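Type II restriction enzyme ngomi (Neisseria gonorrhoeae, PDB 1FIU) cuts double-stranded DNA as a tetrameric, magnesium-dependent type II restriction endonuclease that recognises 5'-GCCGGC-3' and cleaves after the first G. Local coordinates at a contact of chain A with DNA, the interface of chains B and A and the interface of chains B and C. Sequence-based numbering; all coordinates share one arbitrary frame. Chains: chain A/B/C, Type II restriction enzyme ngomi.

Contact 1: a contact of chain A with DNA. Residues chain A 31, 59, 62, 65-66, 189. With nucleotides of chain D.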
loop_
_atom_site.group_PDB
_atom_site.type_symbol
_atom_site.label_atom_id
_atom_site.label_comp_id
_atom_site.label_asym_id
_atom_site.label_seq_id
_atom_site.Cartn_x
_atom_site.Cartn_y
_atom_site.Cartn_z
ATOM N N SER A 31 -4.146 13.265 34.817
ATOM C CA SER A 31 -5.096 12.471 34.023
ATOM C C SER A 31 -4.720 11.993 32.621
ATOM O O SER A 31 -5.495 11.251 32.026
ATOM C CB SER A 31 -6.461 13.165 33.971
ATOM O OG SER A 31 -6.354 14.468 33.435
ATOM N N ARG A 59 -9.592 10.932 37.920
ATOM C CA ARG A 59 -9.489 10.828 36.463
ATOM C C ARG A 59 -10.891 10.597 35.907
ATOM O O ARG A 59 -11.690 9.869 36.501
ATOM C CB ARG A 59 -8.585 9.644 36.109
ATOM C CG ARG A 59 -8.352 9.476 34.598
ATOM C CD ARG A 59 -7.454 8.265 34.248
ATOM N NE ARG A 59 -6.123 8.385 34.815
ATOM C CZ ARG A 59 -4.996 8.422 34.115
ATOM N NH1 ARG A 59 -5.009 8.344 32.779
ATOM N NH2 ARG A 59 -3.844 8.516 34.757
ATOM N N GLY A 62 -12.536 7.052 30.597
ATOM C CA GLY A 62 -11.904 7.227 29.296
ATOM C C GLY A 62 -12.877 7.616 28.191
ATOM O O GLY A 62 -12.500 8.287 27.247
ATOM N N SER A 65 -13.219 11.530 28.628
ATOM C CA SER A 65 -12.059 12.302 28.193
ATOM C C SER A 65 -11.877 12.171 26.667
ATOM O O SER A 65 -11.527 13.137 25.980
ATOM C CB SER A 65 -10.788 11.837 28.932
ATOM O OG SER A 65 -10.481 10.453 28.742
ATOM N N GLY A 66 -12.135 10.980 26.136
ATOM C CA GLY A 66 -11.999 10.794 24.701
ATOM C C GLY A 66 -12.920 11.718 23.905
ATOM O O GLY A 66 -12.485 12.402 22.979
ATOM N N THR A 189 -4.837 9.682 25.149
ATOM C CA THR A 189 -3.587 9.027 25.559
ATOM C C THR A 189 -3.395 7.924 24.526
ATOM O O THR A 189 -4.308 7.646 23.740
ATOM C CB THR A 189 -3.667 8.355 26.942
ATOM O OG1 THR A 189 -4.637 7.295 26.911
ATOM C CG2 THR A 189 -4.038 9.395 28.003
ATOM O OP3 DC D 1 -12.262 4.975 17.650
ATOM P P DC D 1 -11.251 5.811 18.407
ATOM O OP1 DC D 1 -9.886 5.159 18.555
ATOM O OP2 DC D 1 -11.187 7.223 17.920
ATOM O "O5'" DC D 1 -11.844 5.888 19.920
ATOM C "C5'" DC D 1 -12.709 6.957 20.290
ATOM C "C4'" DC D 1 -12.809 7.035 21.790
ATOM O "O4'" DC D 1 -13.654 5.924 22.194
ATOM C "C3'" DC D 1 -11.483 6.821 22.519
ATOM O "O3'" DC D 1 -10.884 8.043 22.890
ATOM C "C2'" DC D 1 -11.870 6.041 23.769
ATOM C "C1'" DC D 1 -13.202 5.394 23.446
ATOM N N1 DC D 1 -12.978 3.950 23.264
ATOM C C2 DC D 1 -13.118 3.095 24.379
ATOM O O2 DC D 1 -13.395 3.591 25.477
ATOM N N3 DC D 1 -12.938 1.766 24.223
ATOM C C4 DC D 1 -12.626 1.268 23.021
ATOM N N4 DC D 1 -12.508 -0.066 22.914
ATOM C C5 DC D 1 -12.440 2.105 21.877
ATOM C C6 DC D 1 -12.630 3.435 22.036
ATOM P P DC D 2 -9.281 8.127 23.079
ATOM O OP1 DC D 2 -8.938 9.552 23.113
ATOM O OP2 DC D 2 -8.568 7.235 22.132
ATOM O "O5'" DC D 2 -9.061 7.517 24.534
ATOM C "C5'" DC D 2 -9.785 8.062 25.625
ATOM C "C4'" DC D 2 -9.490 7.305 26.895
ATOM O "O4'" DC D 2 -10.040 5.971 26.829
ATOM C "C3'" DC D 2 -8.032 7.171 27.333
ATOM O "O3'" DC D 2 -7.993 7.616 28.708
ATOM C "C2'" DC D 2 -7.711 5.702 27.093
ATOM C "C1'" DC D 2 -9.067 5.003 27.191
ATOM N N1 DC D 2 -9.230 3.852 26.287
ATOM C C2 DC D 2 -9.361 2.569 26.830
ATOM O O2 DC D 2 -9.391 2.447 28.074
ATOM N N3 DC D 2 -9.471 1.497 25.999
ATOM C C4 DC D 2 -9.466 1.684 24.669
ATOM N N4 DC D 2 -9.525 0.607 23.883
ATOM C C5 DC D 2 -9.379 2.986 24.092
ATOM C C6 DC D 2 -9.252 4.029 24.924
ATOM P P DG D 3 -6.935 7.016 29.780
ATOM O OP1 DG D 3 -7.106 7.938 30.940
ATOM O OP2 DG D 3 -5.570 6.770 29.250
ATOM O "O5'" DG D 3 -7.549 5.615 30.195
ATOM C "C5'" DG D 3 -8.673 5.525 31.052
ATOM C "C4'" DG D 3 -8.402 4.479 32.103
ATOM O "O4'" DG D 3 -8.211 3.190 31.460
ATOM C "C3'" DG D 3 -7.126 4.746 32.889
ATOM O "O3'" DG D 3 -7.417 4.417 34.253
ATOM C "C2'" DG D 3 -6.075 3.868 32.215
ATOM C "C1'" DG D 3 -6.866 2.738 31.563
ATOM N N9 DG D 3 -6.407 2.381 30.212
ATOM C C8 DG D 3 -5.816 3.210 29.282
ATOM N N7 DG D 3 -5.559 2.605 28.142
ATOM C C5 DG D 3 -5.980 1.296 28.340
ATOM C C6 DG D 3 -5.953 0.176 27.467
ATOM O O6 DG D 3 -5.543 0.113 26.293
ATOM N N1 DG D 3 -6.477 -0.958 28.075
ATOM C C2 DG D 3 -6.971 -1.010 29.361
ATOM N N2 DG D 3 -7.449 -2.198 29.770
ATOM N N3 DG D 3 -6.999 0.027 30.184
ATOM C C4 DG D 3 -6.499 1.139 29.615
HETATM O O HOH W 1 -10.082 11.570 21.634
HETATM O O HOH W 2 -9.531 9.644 31.124
#

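Contact 2: the interface of chains B and A. Residues chain B 233-234, 267, 271; chain A 126, 128-129.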
loop_
_atom_site.group_PDB
_atom_site.type_symbol
_atom_site.label_atom_id
_atom_site.label_comp_id
_atom_site.label_asym_id
_atom_site.label_seq_id
_atom_site.Cartn_x
_atom_site.Cartn_y
_atom_site.Cartn_z
ATOM N N LEU B 233 -12.810 -8.945 7.829
ATOM C CA LEU B 233 -13.266 -8.410 6.537
ATOM C C LEU B 233 -12.184 -7.623 5.817
ATOM O O LEU B 233 -11.337 -7.010 6.440
ATOM C CB LEU B 233 -14.504 -7.514 6.731
ATOM C CG LEU B 233 -15.767 -8.212 7.227
ATOM C CD1 LEU B 233 -16.837 -7.121 7.412
ATOM C CD2 LEU B 233 -16.254 -9.282 6.269
ATOM N N GLY B 234 -12.232 -7.650 4.486
ATOM C CA GLY B 234 -11.263 -6.919 3.701
ATOM C C GLY B 234 -10.072 -7.810 3.386
ATOM O O GLY B 234 -9.914 -8.876 3.997
ATOM N N ILE B 267 -20.942 -14.547 5.793
ATOM C CA ILE B 267 -20.251 -13.679 4.837
ATOM C C ILE B 267 -18.756 -13.934 5.012
ATOM O O ILE B 267 -18.014 -14.081 4.025
ATOM C CB ILE B 267 -20.533 -12.198 5.099
ATOM C CG1 ILE B 267 -21.937 -11.864 4.575
ATOM C CG2 ILE B 267 -19.493 -11.317 4.388
ATOM C CD1 ILE B 267 -22.412 -10.510 4.971
ATOM N N GLY B 271 -16.938 -16.294 2.481
ATOM C CA GLY B 271 -16.051 -15.334 1.853
ATOM C C GLY B 271 -14.575 -15.604 2.119
ATOM O O GLY B 271 -13.737 -14.753 1.842
ATOM N N GLU A 126 -21.256 -11.601 0.321
ATOM C CA GLU A 126 -20.039 -12.249 -0.149
ATOM C C GLU A 126 -19.075 -11.159 -0.575
ATOM O O GLU A 126 -17.895 -11.192 -0.213
ATOM C CB GLU A 126 -20.326 -13.181 -1.341
ATOM C CG GLU A 126 -19.102 -13.809 -1.996
ATOM C CD GLU A 126 -19.449 -14.612 -3.250
ATOM O OE1 GLU A 126 -20.605 -14.529 -3.718
ATOM O OE2 GLU A 126 -18.562 -15.321 -3.778
ATOM N N ALA A 128 -18.916 -8.388 0.493
ATOM C CA ALA A 128 -18.473 -7.737 1.715
ATOM C C ALA A 128 -17.222 -8.410 2.252
ATOM O O ALA A 128 -16.410 -7.792 2.946
ATOM C CB ALA A 128 -19.588 -7.783 2.760
ATOM N N ALA A 129 -17.057 -9.684 1.922
ATOM C CA ALA A 129 -15.901 -10.423 2.397
ATOM C C ALA A 129 -14.641 -9.813 1.806
ATOM O O ALA A 129 -13.619 -9.667 2.492
ATOM C CB ALA A 129 -16.015 -11.896 1.993
#

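Contact 3: the interface of chains B and C. Residues chain B 247, 275-276, 279; chain C 165-168.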
loop_
_atom_site.group_PDB
_atom_site.type_symbol
_atom_site.label_atom_id
_atom_site.label_comp_id
_atom_site.label_asym_id
_atom_site.label_seq_id
_atom_site.Cartn_x
_atom_site.Cartn_y
_atom_site.Cartn_z
ATOM N N TYR B 247 -17.082 -24.225 15.071
ATOM C CA TYR B 247 -18.251 -25.101 14.993
ATOM C C TYR B 247 -19.256 -24.760 16.083
ATOM O O TYR B 247 -20.468 -24.721 15.830
ATOM C CB TYR B 247 -17.822 -26.560 15.129
ATOM C CG TYR B 247 -16.705 -26.960 14.173
ATOM C CD1 TYR B 247 -15.773 -27.933 14.542
ATOM C CD2 TYR B 247 -16.565 -26.335 12.932
ATOM C CE1 TYR B 247 -14.714 -28.270 13.702
ATOM C CE2 TYR B 247 -15.504 -26.664 12.073
ATOM C CZ TYR B 247 -14.583 -27.629 12.474
ATOM O OH TYR B 247 -13.506 -27.938 11.670
ATOM N N LYS B 275 -12.111 -19.140 9.380
ATOM C CA LYS B 275 -12.100 -20.594 9.428
ATOM C C LYS B 275 -11.979 -21.053 10.882
ATOM O O LYS B 275 -12.006 -20.229 11.796
ATOM C CB LYS B 275 -10.921 -21.148 8.607
ATOM C CG LYS B 275 -10.971 -20.790 7.114
ATOM C CD LYS B 275 -9.747 -21.351 6.374
ATOM C CE LYS B 275 -9.722 -20.931 4.895
ATOM N NZ LYS B 275 -8.689 -21.761 4.147
ATOM N N ASP B 276 -11.846 -22.361 11.090
ATOM C CA ASP B 276 -11.723 -22.908 12.436
ATOM C C ASP B 276 -10.239 -23.083 12.779
ATOM O O ASP B 276 -9.414 -23.214 11.871
ATOM C CB ASP B 276 -12.365 -24.294 12.514
ATOM C CG ASP B 276 -12.301 -24.880 13.910
ATOM O OD1 ASP B 276 -12.891 -24.279 14.831
ATOM O OD2 ASP B 276 -11.670 -25.931 14.094
ATOM N N ASP B 279 -8.300 -25.680 10.908
ATOM C CA ASP B 279 -7.939 -25.464 9.505
ATOM C C ASP B 279 -6.529 -24.876 9.404
ATOM O O ASP B 279 -5.870 -24.964 8.348
ATOM C CB ASP B 279 -8.918 -24.473 8.880
ATOM C CG ASP B 279 -10.295 -25.059 8.722
ATOM O OD1 ASP B 279 -10.373 -26.103 8.062
ATOM O OD2 ASP B 279 -11.275 -24.485 9.255
ATOM N N ALA C 165 -11.273 -29.609 10.150
ATOM C CA ALA C 165 -10.496 -28.905 9.116
ATOM C C ALA C 165 -11.293 -28.888 7.817
ATOM O O ALA C 165 -10.768 -29.196 6.731
ATOM C CB ALA C 165 -9.151 -29.605 8.900
ATOM N N THR C 166 -12.562 -28.505 7.925
ATOM C CA THR C 166 -13.452 -28.504 6.779
ATOM C C THR C 166 -13.274 -27.368 5.784
ATOM O O THR C 166 -13.826 -27.429 4.675
ATOM C CB THR C 166 -14.924 -28.545 7.252
ATOM O OG1 THR C 166 -15.282 -27.272 7.806
ATOM C CG2 THR C 166 -15.092 -29.616 8.328
ATOM N N TYR C 167 -12.492 -26.343 6.151
ATOM C CA TYR C 167 -12.250 -25.203 5.270
ATOM C C TYR C 167 -10.781 -25.109 4.800
ATOM O O TYR C 167 -10.413 -24.174 4.093
ATOM C CB TYR C 167 -12.618 -23.891 5.961
ATOM C CG TYR C 167 -14.052 -23.872 6.398
ATOM C CD1 TYR C 167 -14.385 -23.849 7.746
ATOM C CD2 TYR C 167 -15.075 -23.921 5.453
ATOM C CE1 TYR C 167 -15.732 -23.875 8.154
ATOM C CE2 TYR C 167 -16.423 -23.949 5.837
ATOM C CZ TYR C 167 -16.737 -23.928 7.187
ATOM O OH TYR C 167 -18.059 -23.966 7.579
ATOM N N ALA C 168 -9.962 -26.083 5.190
ATOM C CA ALA C 168 -8.542 -26.069 4.796
ATOM C C ALA C 168 -8.417 -25.987 3.270
ATOM O O ALA C 168 -9.015 -26.786 2.539
ATOM C CB ALA C 168 -7.853 -27.308 5.318
HETATM O O HOH W 3 -13.286 -26.250 9.724
#

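Contact 4: the interface of chains B and C. Residues chain B 159-160, 165; chain C 3-6, 282.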
loop_
_atom_site.group_PDB
_atom_site.type_symbol
_atom_site.label_atom_id
_atom_site.label_comp_id
_atom_site.label_asym_id
_atom_site.label_seq_id
_atom_site.Cartn_x
_atom_site.Cartn_y
_atom_site.Cartn_z
ATOM N N LEU B 159 21.656 -32.491 -8.175
ATOM C CA LEU B 159 21.062 -31.239 -8.663
ATOM C C LEU B 159 21.952 -30.003 -8.562
ATOM O O LEU B 159 21.961 -29.174 -9.472
ATOM C CB LEU B 159 19.746 -30.956 -7.923
ATOM C CG LEU B 159 18.652 -32.032 -7.923
ATOM C CD1 LEU B 159 17.395 -31.476 -7.218
ATOM C CD2 LEU B 159 18.325 -32.452 -9.355
ATOM N N VAL B 160 22.679 -29.862 -7.460
ATOM C CA VAL B 160 23.526 -28.691 -7.277
ATOM C C VAL B 160 24.918 -28.975 -6.681
ATOM O O VAL B 160 25.137 -29.992 -6.014
ATOM C CB VAL B 160 22.859 -27.639 -6.317
ATOM C CG1 VAL B 160 21.465 -27.222 -6.854
ATOM C CG2 VAL B 160 22.741 -28.220 -4.873
ATOM N N ALA B 165 23.075 -22.083 -8.486
ATOM C CA ALA B 165 22.037 -21.779 -7.485
ATOM C C ALA B 165 22.677 -21.331 -6.182
ATOM O O ALA B 165 22.274 -21.744 -5.071
ATOM C CB ALA B 165 21.157 -23.025 -7.246
ATOM N N PRO C 3 26.099 -30.970 -12.485
ATOM C CA PRO C 3 24.870 -30.955 -11.665
ATOM C C PRO C 3 23.695 -30.717 -12.606
ATOM O O PRO C 3 23.839 -29.974 -13.588
ATOM C CB PRO C 3 25.077 -29.770 -10.710
ATOM C CG PRO C 3 26.560 -29.635 -10.619
ATOM C CD PRO C 3 27.024 -29.907 -12.033
ATOM N N LEU C 4 22.535 -31.295 -12.299
ATOM C CA LEU C 4 21.402 -31.146 -13.205
ATOM C C LEU C 4 20.903 -29.698 -13.331
ATOM O O LEU C 4 20.462 -29.301 -14.405
ATOM C CB LEU C 4 20.233 -32.070 -12.801
ATOM C CG LEU C 4 20.449 -33.591 -12.962
ATOM C CD1 LEU C 4 19.152 -34.332 -12.603
ATOM C CD2 LEU C 4 20.859 -33.924 -14.393
ATOM N N PHE C 5 20.955 -28.908 -12.263
ATOM C CA PHE C 5 20.498 -27.523 -12.420
ATOM C C PHE C 5 21.465 -26.749 -13.326
ATOM O O PHE C 5 21.080 -25.807 -14.001
ATOM C CB PHE C 5 20.348 -26.816 -11.067
ATOM C CG PHE C 5 19.096 -27.214 -10.307
ATOM C CD1 PHE C 5 18.805 -26.614 -9.095
ATOM C CD2 PHE C 5 18.211 -28.168 -10.819
ATOM C CE1 PHE C 5 17.638 -26.957 -8.383
ATOM C CE2 PHE C 5 17.037 -28.515 -10.114
ATOM C CZ PHE C 5 16.762 -27.902 -8.897
ATOM N N THR C 6 22.734 -27.137 -13.328
ATOM C CA THR C 6 23.716 -26.486 -14.194
ATOM C C THR C 6 23.409 -26.893 -15.642
ATOM O O THR C 6 23.460 -26.057 -16.560
ATOM C CB THR C 6 25.139 -26.929 -13.789
ATOM O OG1 THR C 6 25.356 -26.539 -12.425
ATOM C CG2 THR C 6 26.212 -26.304 -14.705
ATOM N N LEU C 282 14.745 -23.456 -6.693
ATOM C CA LEU C 282 14.862 -23.669 -5.251
ATOM C C LEU C 282 14.123 -22.605 -4.435
ATOM O O LEU C 282 13.555 -22.917 -3.390
ATOM C CB LEU C 282 16.357 -23.722 -4.818
ATOM C CG LEU C 282 16.969 -25.119 -4.938
ATOM C CD1 LEU C 282 18.509 -24.983 -4.913
ATOM C CD2 LEU C 282 16.472 -26.024 -3.784
#

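Contact 1: a contact of chain A with DNA
The N-terminal end of helix 62-82, flanked by loop residues A:Arg59 and A:Thr189, lies against the sugar-phosphate backbone of chain D just downstream of the cut. DC1 carries the terminal 5'-phosphate, as expected of the cleaved product. A:Gly62 and A:Gly66 bring the helix close to the deoxyribose of DC2, with A:Gly62 CA 3.4 Å from C4' and A:Gly66 CA 3.6 Å from C5'. The phosphate of DG3 is gripped through both non-bridging oxygens. A:Arg59 bends at chi3 (-62°) and delivers NH1 to OP1 of DG3 at 2.8 Å, a hydrogen bond and salt bridge lying nearly in the guanidinium plane; the backbone C of A:Ser31 lies over one face of that group, toward the rim. The A:Thr189 hydroxyl OG1 donates to OP2 of DG3 at 2.6 Å, its methyl CG2 touching the same oxygen. Two waters extend the grip: water 2 lies 2.7 Å from A:Ser65 OG and 3.0 Å from DG3 OP1, while water 1 joins the carbonyl O of A:Gly66 to OP1 of DC2. No base is touched by the residues described here, so this site probably contributes sequence-independent affinity, clamping the strand that begins at the cleaved phosphate and helping to hold its register in the active site.

Contact 2: the interface of chains B and A
A:Ala129 in the short helix 127-131 packs its methyl CB against B:Gly271 CA at 3.4 Å, the tight part of this contact. The same methyl lies 3.6 Å from the carbonyl O of B:Ile267, so it sits against backbone at the end of helix 259-270 and just beyond it. B:Ile267 adds its CG2 branch: CG2, anti to the backbone N while CG1 lies beside it (chi1 -77°), is the methyl that meets chain A, 3.8 Å from A:Ala129 N and 3.9 Å from A:Ala128 CB. On the other flank, B:Leu233 approaches through CD2, which meets the carbonyl O of A:Ala128 at 3.6 Å. The alanine methyls on chain A probably help the backbones approach. The packing loosens toward A:Glu126, whose nearest approach is its backbone N, 4.3 Å from B:Ile267 CG1. Its side chain is poorly ordered, so its modelled carboxylate carries no weight as evidence of binding. The protein is a homotetramer, and this patch, repeated by two-fold symmetry, belongs to one of its subunit junctions. A direct polar link is B:Gly234 N donating to A:Ala129 O at 3.2 Å, with 152° at the hydrogen and the donor 38° above the carbonyl plane.

Contact 3: the interface of chains B and C
The 3-10 turn 277-279 of chain B, with the neighbouring strand 274-276 and helix 246-256, receives loop 165-168 of chain C. B:Asp279 is the hub, its carboxylate plane turned 56° from the ring of C:Tyr167. B:Asp279 OD1 accepts from C:Tyr167 N at 2.9 Å, met from 38° above the carboxylate plane; C:Ala168 N is also near, but its N-H points away. The other oxygen, B:Asp279 OD2, takes the backbone N of B:Asp276 at 2.9 Å on its anti lone pair, which probably helps fix the carboxylate's rotation. B:Asp279 OD2 also lies 2.7 Å from water 3. The water also bonds B:Tyr247 OH at 2.6 Å and, from C:Thr166, the backbone N and hydroxyl OG1, bridging the two chains. A longer hydrogen bond, 3.2 Å, joins B:Tyr247 OH to C:Ala165 N. The threonine hydroxyl sits over one face of the C:Tyr167 ring, toward its rim. B:Lys275 runs extended past C:Tyr167 in the opposite direction, its CG 3.7 Å from C:Tyr167 CB, and its amine NZ donates to C:Tyr167 O at 3.0 Å. Reading mainly backbone atoms, the site probably steadies the loop and joins subunits B and C of the homotetramer.

Contact 4: the interface of chains B and C
C:Phe5 N, in the first turn of helix 4-18, donates to the carbonyl O of B:Leu159 at 3.0 Å. The bond is nearly straight (158° at the hydrogen), lies in the carbonyl plane and falls on a lone pair, so a carbonyl of one subunit caps the helix start of the other. Around it closes an apolar shell. B:Leu159 lies over the C:Phe5 ring, with CB above the ring centre and CD1 4.0 Å from C:Phe5 CZ. The second branch, B:Leu159 CD2, crosses to C:Leu4 CD1 at 3.8 Å, so the leucine straddles two successive residues of the helix. B:Val160 runs alongside the phenylalanine, pointing the same way, and presses CG1 to C:Phe5 CD1 at 3.5 Å; with CG1 anti to the carbonyl carbon (chi1 -57°), that methyl is the one turned to the ring. C:Pro3 CB packs 3.4 Å from B:Leu159 O, beside the hydrogen bond. Farther out, C:Leu282 of helix 280-283 sets its CG at the ring edge, in the ring plane, and probably helps position C:Phe5 from within chain C. The same residue reaches back across the interface, where the methyl C:Leu282 CD1 meets B:Ala165 CB at 4.0 Å.

Contacts 3 and 4 belong to one two-fold B-C interface, about 38 Å apart (distances here run between centres of C-alpha atoms). Chain roles are exchanged: residue 165 comes from C in contact 3 and from B in contact 4, while the partner offers 247 and 275-279 in the one, and 3-5 with C:Leu282 in the other. Segment 159-168 thus meets the neighbour near both its N-terminal helix 4-18 and its C-terminal segment 275-283. Contact 2 is about 17 Å from contact 3, so neighbouring parts of subunit B meet both partners. Contact 1, about 35 Å from contact 2, lies well away from the three subunit patches described.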